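Local coordinates for enoyl-CoA hydratase/carnithine racemase (Thermus thermophilus JL-18, PDB 6SL9), which probably isomerises ring-epoxidised phenylacetyl-CoA to oxepin-CoA in bacterial phenylacetic acid catabolism, as a member of the crotonase (enoyl-CoA hydratase/isomerase) family, at residues Pro201-Ala204 with Tyr205-Thr208. Sequence-based numbering, arbitrary orientation.
Sequences PTRA and YALT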
ATOM      1  N   PRO A 201      -0.664  14.070  22.942  1.00 10.92           N
ATOM      2  CA  PRO A 201      -0.743  15.364  22.249  1.00 11.42           C
ATOM      3  C   PRO A 201      -1.847  15.305  21.187  1.00 10.40           C
ATOM      4  O   PRO A 201      -1.592  15.005  20.031  1.00 11.55           O
ATOM      5  CB  PRO A 201       0.657  15.527  21.639  1.00 12.41           C
ATOM      6  CG  PRO A 201       1.123  14.103  21.387  1.00 13.00           C
ATOM      7  CD  PRO A 201       0.531  13.288  22.524  1.00 12.59           C
ATOM      8  N   THR A 202      -3.048  15.631  21.617  1.00 10.98           N
ATOM      9  CA  THR A 202      -4.243  15.414  20.800  1.00 10.29           C
ATOM     10  C   THR A 202      -4.132  16.124  19.437  1.00 10.01           C
ATOM     11  O   THR A 202      -4.616  15.582  18.420  1.00 10.95           O
ATOM     12  CB  THR A 202      -5.478  15.836  21.588  1.00 11.22           C
ATOM     13  OG1 THR A 202      -5.388  15.359  22.914  1.00 11.47           O
ATOM     14  CG2 THR A 202      -6.757  15.394  20.934  1.00 11.39           C
ATOM     15  N   ARG A 203      -3.565  17.311  19.425  1.00 10.26           N
ATOM     16  CA  ARG A 203      -3.424  18.033  18.142  1.00 11.28           C
ATOM     17  C   ARG A 203      -2.483  17.285  17.208  1.00 10.63           C
ATOM     18  O   ARG A 203      -2.718  17.246  15.967  1.00 11.24           O
ATOM     19  CB  ARG A 203      -2.962  19.463  18.307  1.00 11.59           C
ATOM     20  CG  ARG A 203      -3.874  20.342  19.143  1.00 12.62           C
ATOM     21  CD  ARG A 203      -5.287  20.371  18.627  1.00 15.51           C
ATOM     22  NE  ARG A 203      -5.344  20.828  17.234  1.00 16.28           N
ATOM     23  CZ  ARG A 203      -6.214  20.465  16.297  1.00 18.61           C
ATOM     24  NH1 ARG A 203      -6.095  20.927  15.053  1.00 25.03           N
ATOM     25  NH2 ARG A 203      -7.167  19.596  16.559  1.00 22.87           N
ATOM     26  N   ALA A 204      -1.393  16.763  17.719  1.00 10.58           N
ATOM     27  CA  ALA A 204      -0.450  16.017  16.881  1.00 11.61           C
ATOM     28  C   ALA A 204      -1.151  14.772  16.358  1.00 11.16           C
ATOM     29  O   ALA A 204      -1.009  14.433  15.189  1.00 11.13           O
ATOM     30  CB  ALA A 204       0.797  15.690  17.624  1.00 12.48           C
ATOM     31  N   TYR A 205      -2.000  14.133  17.176  1.00 10.86           N
ATOM     32  CA  TYR A 205      -2.757  12.962  16.678  1.00 10.97           C
ATOM     33  C   TYR A 205      -3.673  13.417  15.557  1.00 11.01           C
ATOM     34  O   TYR A 205      -3.769  12.744  14.505  1.00 11.04           O
ATOM     35  CB  TYR A 205      -3.549  12.293  17.793  1.00 11.08           C
ATOM     36  CG  TYR A 205      -2.759  11.725  18.949  1.00 11.26           C
ATOM     37  CD1 TYR A 205      -1.537  11.115  18.815  1.00 10.91           C
ATOM     38  CD2 TYR A 205      -3.328  11.697  20.208  1.00 11.29           C
ATOM     39  CE1 TYR A 205      -0.899  10.493  19.876  1.00 12.53           C
ATOM     40  CE2 TYR A 205      -2.717  11.097  21.283  1.00 11.30           C
ATOM     41  CZ  TYR A 205      -1.486  10.503  21.136  1.00 11.31           C
ATOM     42  OH  TYR A 205      -0.877   9.917  22.200  1.00 12.68           O
ATOM     43  N   ALA A 206      -4.420  14.478  15.746  1.00 10.86           N
ATOM     44  CA  ALA A 206      -5.411  14.934  14.758  1.00 11.56           C
ATOM     45  C   ALA A 206      -4.742  15.229  13.426  1.00 10.62           C
ATOM     46  O   ALA A 206      -5.276  14.874  12.392  1.00 11.09           O
ATOM     47  CB  ALA A 206      -6.056  16.171  15.297  1.00 11.96           C
ATOM     48  N   LEU A 207      -3.643  15.954  13.491  1.00  9.94           N
ATOM     49  CA  LEU A 207      -2.958  16.415  12.266  1.00 10.51           C
ATOM     50  C   LEU A 207      -2.259  15.245  11.574  1.00 10.00           C
ATOM     51  O   LEU A 207      -2.232  15.180  10.344  1.00 11.30           O
ATOM     52  CB  LEU A 207      -2.032  17.586  12.587  1.00 10.45           C
ATOM     53  CG  LEU A 207      -2.736  18.831  13.120  1.00 13.12           C
ATOM     54  CD1 LEU A 207      -1.742  19.840  13.585  1.00 15.96           C
ATOM     55  CD2 LEU A 207      -3.623  19.465  12.107  1.00 19.20           C
ATOM     56  N   THR A 208      -1.730  14.304  12.346  1.00  9.86           N
ATOM     57  CA  THR A 208      -1.136  13.079  11.777  1.00  9.62           C
ATOM     58  C   THR A 208      -2.195  12.289  11.026  1.00 10.01           C
ATOM     59  O   THR A 208      -1.922  11.784   9.919  1.00 10.58           O
ATOM     60  CB  THR A 208      -0.438  12.259  12.863  1.00 10.70           C
ATOM     61  OG1 THR A 208       0.609  13.042  13.432  1.00 12.25           O
ATOM     62  CG2 THR A 208       0.154  10.991  12.329  1.00 12.47           C
TER
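Tyr205 folds back over Pro201, the N-cap residue, while its backbone N donates to Pro201 O at 3.0 Å and closes the first turn of the helix. With CG beside its own N and anti to its carbonyl carbon (chi1 -62°), the ring swings toward the helix start: Pro201 O lies 3.6 Å above one ring face, displaced toward the rim, and the proline CD packs 3.7 Å from Tyr205 CZ. Proline is tolerated here because the helix uses no N-H at its N-cap, and its CH2 groups give the aromatic an apolar partner. The ring also packs on Pro97 of its own chain and Val133 of the second subunit; were it cut back to the methyl of an alanine, Pro201 CD would probably lose its aromatic cover and a gap would open between Pro97 and that Val133. Ala206 N donates to Thr202 O at 2.9 Å, and its small CB lets the Arg203 guanidinium pass obliquely, with NH2 3.8 Å away. These bonds, from N-H of residue i+4 to carbonyl of residue i, make the opening turn of helix 202-214, in the C-terminal helical part of the crotonase fold. Leu207 N donates to Arg203 O, and Leu207 CD2 comes within 4.1 Å of Arg203 NH1; bends at chi2 and chi3 bring the guanidinium back over this turn, where NH2 also forms a salt bridge with Glu95. Apolar, branched leucine suits packing on Leu230 of helix 220-235 and Val138 of the second subunit. Thr208 grips Ala204 O twice, through its backbone N and through OG1 at 2.8 Å, from opposite faces of the carbonyl plane. Threonine thus keeps its hydroxyl satisfied within the helix, beside Pro139 of the second subunit.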